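Local atomic coordinates of hypothetical protein PA0115 (Pseudomonas aeruginosa, PDB entry 1XEB), a protein that probably acts as an acyl-CoA-dependent N-acyltransferase of the GNAT superfamily. Residues 27-30 and 36-39; 42-45 and 50-53. All blocks are in the same frame, centred on the assembly; numbering follows the deposited sequence.

Interaction 1: residues 27-30 and 36-39; sequences EVFV and PYQE
F29 and V30, near the C-terminal end of helix 15-32, meet Y37 and E39 on a loop that doubles back beside the helix. The backbones are closest where the chain has just reversed, with V30 CA 5.6 Å from P36 CA; beyond this point the two segments meet through their side chains. The helix takes a wider pi-type turn at 27-30. In the loop, an inverse gamma turn centred on Q38 bends the chain, closed by a weak bond from E39 N to Y37 O, and sets E39 N over the centre of the Y37 ring.

Two side-chain oxygens of the loop rest against F29 CB, E39 OE1 at 3.4 Å and Y37 OH at 3.6 Å. E39 OE1 lies at the edge of the F29 ring, near its plane, and the carboxylate is tilted only 20° from that plane. Y37 holds CG between its backbone N and carbonyl carbon (chi1 86°), a placement that brings the ring beside the helix, with CE1 3.7 Å from F29 CB. V30 adds one methyl branch: its CG2 packs 4.0 Å from Y37 CE1 and 4.1 Å from E39 CB. Within the loop Y37 OH donates to E39 OE1; the modelled separation of 2.4 Å is doubtfully short.

The second carboxylate oxygen, E39 OE2, forms salt bridges with R25 one turn back on the helix and with R80. Strand 76-83 borders the contact through R80, touched by F29 and Y37, and through V82, touched by F29 and V28.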
loop_
_atom_site.group_PDB
_atom_site.type_symbol
_atom_site.label_atom_id
_atom_site.label_comp_id
_atom_site.label_asym_id
_atom_site.label_seq_id
_atom_site.Cartn_x
_atom_site.Cartn_y
_atom_site.Cartn_z
ATOM N N GLU A 27 12.683 4.790 -3.527
ATOM C CA GLU A 27 12.762 5.984 -4.349
ATOM C C GLU A 27 11.771 7.043 -3.895
ATOM O O GLU A 27 12.106 8.219 -3.833
ATOM C CB GLU A 27 12.513 5.619 -5.805
ATOM C CG GLU A 27 12.447 6.807 -6.756
ATOM C CD GLU A 27 12.235 6.353 -8.186
ATOM O OE1 GLU A 27 13.228 5.927 -8.823
ATOM O OE2 GLU A 27 11.072 6.398 -8.659
ATOM N N VAL A 28 10.550 6.624 -3.567
ATOM C CA VAL A 28 9.533 7.567 -3.130
ATOM C C VAL A 28 9.520 7.886 -1.636
ATOM O O VAL A 28 9.614 9.047 -1.270
ATOM C CB VAL A 28 8.140 7.099 -3.570
ATOM C CG1 VAL A 28 7.066 8.056 -3.068
ATOM C CG2 VAL A 28 8.106 7.031 -5.097
ATOM N N PHE A 29 9.410 6.879 -0.775
ATOM C CA PHE A 29 9.370 7.122 0.672
ATOM C C PHE A 29 10.700 7.535 1.287
ATOM O O PHE A 29 10.716 8.296 2.250
ATOM C CB PHE A 29 8.816 5.894 1.412
ATOM C CG PHE A 29 7.431 5.518 0.989
ATOM C CD1 PHE A 29 7.139 4.218 0.598
ATOM C CD2 PHE A 29 6.432 6.483 0.917
ATOM C CE1 PHE A 29 5.879 3.878 0.131
ATOM C CE2 PHE A 29 5.171 6.157 0.454
ATOM C CZ PHE A 29 4.888 4.848 0.054
ATOM N N VAL A 30 11.814 7.048 0.748
ATOM C CA VAL A 30 13.108 7.440 1.289
ATOM C C VAL A 30 13.707 8.647 0.571
ATOM O O VAL A 30 13.929 9.690 1.174
ATOM C CB VAL A 30 14.138 6.297 1.217
ATOM C CG1 VAL A 30 15.484 6.779 1.744
ATOM C CG2 VAL A 30 13.665 5.116 2.018
ATOM N N PRO A 36 15.039 9.144 5.871
ATOM C CA PRO A 36 15.958 8.028 6.082
ATOM C C PRO A 36 15.449 7.070 7.138
ATOM O O PRO A 36 16.010 6.990 8.245
ATOM C CB PRO A 36 17.243 8.726 6.496
ATOM C CG PRO A 36 16.727 9.864 7.332
ATOM C CD PRO A 36 15.546 10.373 6.518
ATOM N N TYR A 37 14.383 6.350 6.785
ATOM C CA TYR A 37 13.774 5.390 7.686
ATOM C C TYR A 37 13.984 3.991 7.112
ATOM O O TYR A 37 14.455 3.845 5.986
ATOM C CB TYR A 37 12.285 5.694 7.864
ATOM C CG TYR A 37 11.364 5.081 6.826
ATOM C CD1 TYR A 37 11.484 5.394 5.472
ATOM C CD2 TYR A 37 10.360 4.196 7.208
ATOM C CE1 TYR A 37 10.614 4.833 4.521
ATOM C CE2 TYR A 37 9.492 3.637 6.279
ATOM C CZ TYR A 37 9.618 3.955 4.940
ATOM O OH TYR A 37 8.741 3.392 4.042
ATOM N N GLN A 38 13.632 2.977 7.896
ATOM C CA GLN A 38 13.823 1.584 7.511
ATOM C C GLN A 38 12.732 1.038 6.619
ATOM O O GLN A 38 11.794 0.399 7.085
ATOM C CB GLN A 38 13.950 0.708 8.766
ATOM C CG GLN A 38 13.985 -0.789 8.484
ATOM C CD GLN A 38 15.040 -1.168 7.442
ATOM O OE1 GLN A 38 14.898 -0.883 6.233
ATOM N NE2 GLN A 38 16.111 -1.810 7.911
ATOM N N GLU A 39 12.886 1.275 5.323
ATOM C CA GLU A 39 11.935 0.831 4.322
ATOM C C GLU A 39 11.743 -0.683 4.324
ATOM O O GLU A 39 10.626 -1.166 4.152
ATOM C CB GLU A 39 12.414 1.294 2.943
ATOM C CG GLU A 39 11.480 0.989 1.780
ATOM C CD GLU A 39 10.121 1.636 1.944
ATOM O OE1 GLU A 39 10.084 2.871 2.112
ATOM O OE2 GLU A 39 9.100 0.913 1.902
#

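Interaction 2: residues 42-45 and 50-53; sequences GLDL and HHLM
H51 carries its imidazole toward D44 with CG anti to its own carbonyl carbon (chi1 -57°), so that the far side of the ring, CE1 and NE2, reaches the loop. D44 has the same kind of first torsion, its CG beside the backbone N, which brings OD2 near H51 CE1, while the course of the backbone turns the main-chain carbonyl to the ring. H51 NE2 donates to D44 O over 3.1 Å, with an N-H...O angle of 151°. The acceptor lies in the ring plane, and the donor meets a lone pair of D44 O in the carbonyl plane. The second touch comes from the side chain: D44 OD2 stands 3.4 Å from H51 CE1, the carbon between the two ring nitrogens. Both groups of D44 thus approach neighbouring atoms of one imidazole. The two side chains cross at about a right angle, although the carboxylate and ring planes are only 30° apart.

In the GNAT fold of this chain, strand 50-56 runs antiparallel between strands 4-9 and 59-67, and residues 42-45 belong to the long loop that leads into it from helix 15-32. H51 therefore joins the start of an inner strand to the connection just before it, by a side chain-to-backbone bond and not by strand pairing. L43 O adds a bond to the hydroxyl of T49, next to the strand's start.

Both polar ends of the pair have further partners. The other ring nitrogen, H51 ND1, is hydrogen-bonded to the hydroxyl of Y63 on strand 59-67, so the imidazole is gripped through both nitrogens and its rotation is fixed. D44 OD2 forms a salt bridge with R25 of helix 15-32 and a long, weak ion pair with R65.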
loop_
_atom_site.group_PDB
_atom_site.type_symbol
_atom_site.label_atom_id
_atom_site.label_comp_id
_atom_site.label_asym_id
_atom_site.label_seq_id
_atom_site.Cartn_x
_atom_site.Cartn_y
_atom_site.Cartn_z
ATOM N N GLY A 42 10.669 -5.792 7.361
ATOM C CA GLY A 42 10.368 -7.141 7.825
ATOM C C GLY A 42 8.942 -7.670 7.682
ATOM O O GLY A 42 8.679 -8.827 8.024
ATOM N N LEU A 43 8.007 -6.867 7.182
ATOM C CA LEU A 43 6.632 -7.361 7.043
ATOM C C LEU A 43 6.340 -7.818 5.620
ATOM O O LEU A 43 5.210 -8.230 5.301
ATOM C CB LEU A 43 5.637 -6.275 7.438
ATOM C CG LEU A 43 5.829 -5.729 8.847
ATOM C CD1 LEU A 43 4.928 -4.526 9.047
ATOM C CD2 LEU A 43 5.527 -6.826 9.874
ATOM N N ASP A 44 7.368 -7.775 4.778
ATOM C CA ASP A 44 7.231 -8.142 3.378
ATOM C C ASP A 44 7.195 -9.617 3.052
ATOM O O ASP A 44 6.469 -10.018 2.149
ATOM C CB ASP A 44 8.331 -7.483 2.553
ATOM C CG ASP A 44 8.153 -5.985 2.437
ATOM O OD1 ASP A 44 9.000 -5.228 2.958
ATOM O OD2 ASP A 44 7.160 -5.554 1.817
ATOM N N LEU A 45 7.961 -10.433 3.769
ATOM C CA LEU A 45 7.983 -11.875 3.485
ATOM C C LEU A 45 7.491 -12.748 4.645
ATOM O O LEU A 45 8.153 -13.711 5.019
ATOM C CB LEU A 45 9.402 -12.318 3.102
ATOM C CG LEU A 45 10.217 -11.376 2.218
ATOM C CD1 LEU A 45 11.620 -11.972 2.028
ATOM C CD2 LEU A 45 9.515 -11.162 0.872
ATOM N N HIS A 50 0.517 -9.772 0.812
ATOM C CA HIS A 50 0.450 -9.775 -0.644
ATOM C C HIS A 50 1.071 -8.508 -1.210
ATOM O O HIS A 50 1.284 -7.533 -0.486
ATOM C CB HIS A 50 -0.995 -9.938 -1.136
ATOM C CG HIS A 50 -1.446 -11.364 -1.187
ATOM N ND1 HIS A 50 -1.531 -12.156 -0.066
ATOM C CD2 HIS A 50 -1.796 -12.155 -2.230
ATOM C CE1 HIS A 50 -1.911 -13.374 -0.414
ATOM N NE2 HIS A 50 -2.076 -13.399 -1.722
ATOM N N HIS A 51 1.378 -8.540 -2.504
ATOM C CA HIS A 51 1.979 -7.399 -3.172
ATOM C C HIS A 51 1.267 -7.105 -4.497
ATOM O O HIS A 51 1.303 -7.912 -5.438
ATOM C CB HIS A 51 3.470 -7.675 -3.400
ATOM C CG HIS A 51 4.221 -7.975 -2.137
ATOM N ND1 HIS A 51 4.897 -7.008 -1.420
ATOM C CD2 HIS A 51 4.341 -9.124 -1.425
ATOM C CE1 HIS A 51 5.396 -7.548 -0.321
ATOM N NE2 HIS A 51 5.070 -8.831 -0.301
ATOM N N LEU A 52 0.607 -5.950 -4.557
ATOM C CA LEU A 52 -0.107 -5.529 -5.748
ATOM C C LEU A 52 0.843 -4.694 -6.588
ATOM O O LEU A 52 1.431 -3.730 -6.107
ATOM C CB LEU A 52 -1.339 -4.704 -5.373
ATOM C CG LEU A 52 -2.139 -4.215 -6.580
ATOM C CD1 LEU A 52 -2.823 -5.402 -7.235
ATOM C CD2 LEU A 52 -3.154 -3.174 -6.149
HETATM N N MSE A 53 0.995 -5.069 -7.847
HETATM C CA MSE A 53 1.911 -4.371 -8.732
HETATM C C MSE A 53 1.298 -4.076 -10.101
HETATM O O MSE A 53 0.525 -4.866 -10.634
HETATM C CB MSE A 53 3.179 -5.210 -8.928
HETATM C CG MSE A 53 3.931 -5.551 -7.653
HETATM SE SE MSE A 53 5.277 -6.963 -7.899
HETATM C CE MSE A 53 6.696 -5.889 -8.600
#

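In the fold
Interactions 1 and 2 follow in series along the connection from helix 15-32 to strand 50-56, their centres about 16 Å apart. Interaction 1, about 14 Å from the chain centre, is partly buried: it lays the first part of the loop on the helix by van der Waals contact, including side-chain oxygens against F29, and its polar bonds stay within the loop or go to arginines outside. Interaction 2, about 9 Å from the centre, is buried and smaller in area, and depends on one directed hydrogen bond to a strand. The segments of the two do not touch, yet R25 of the helix bridges to a carboxylate in each, E39 and D44.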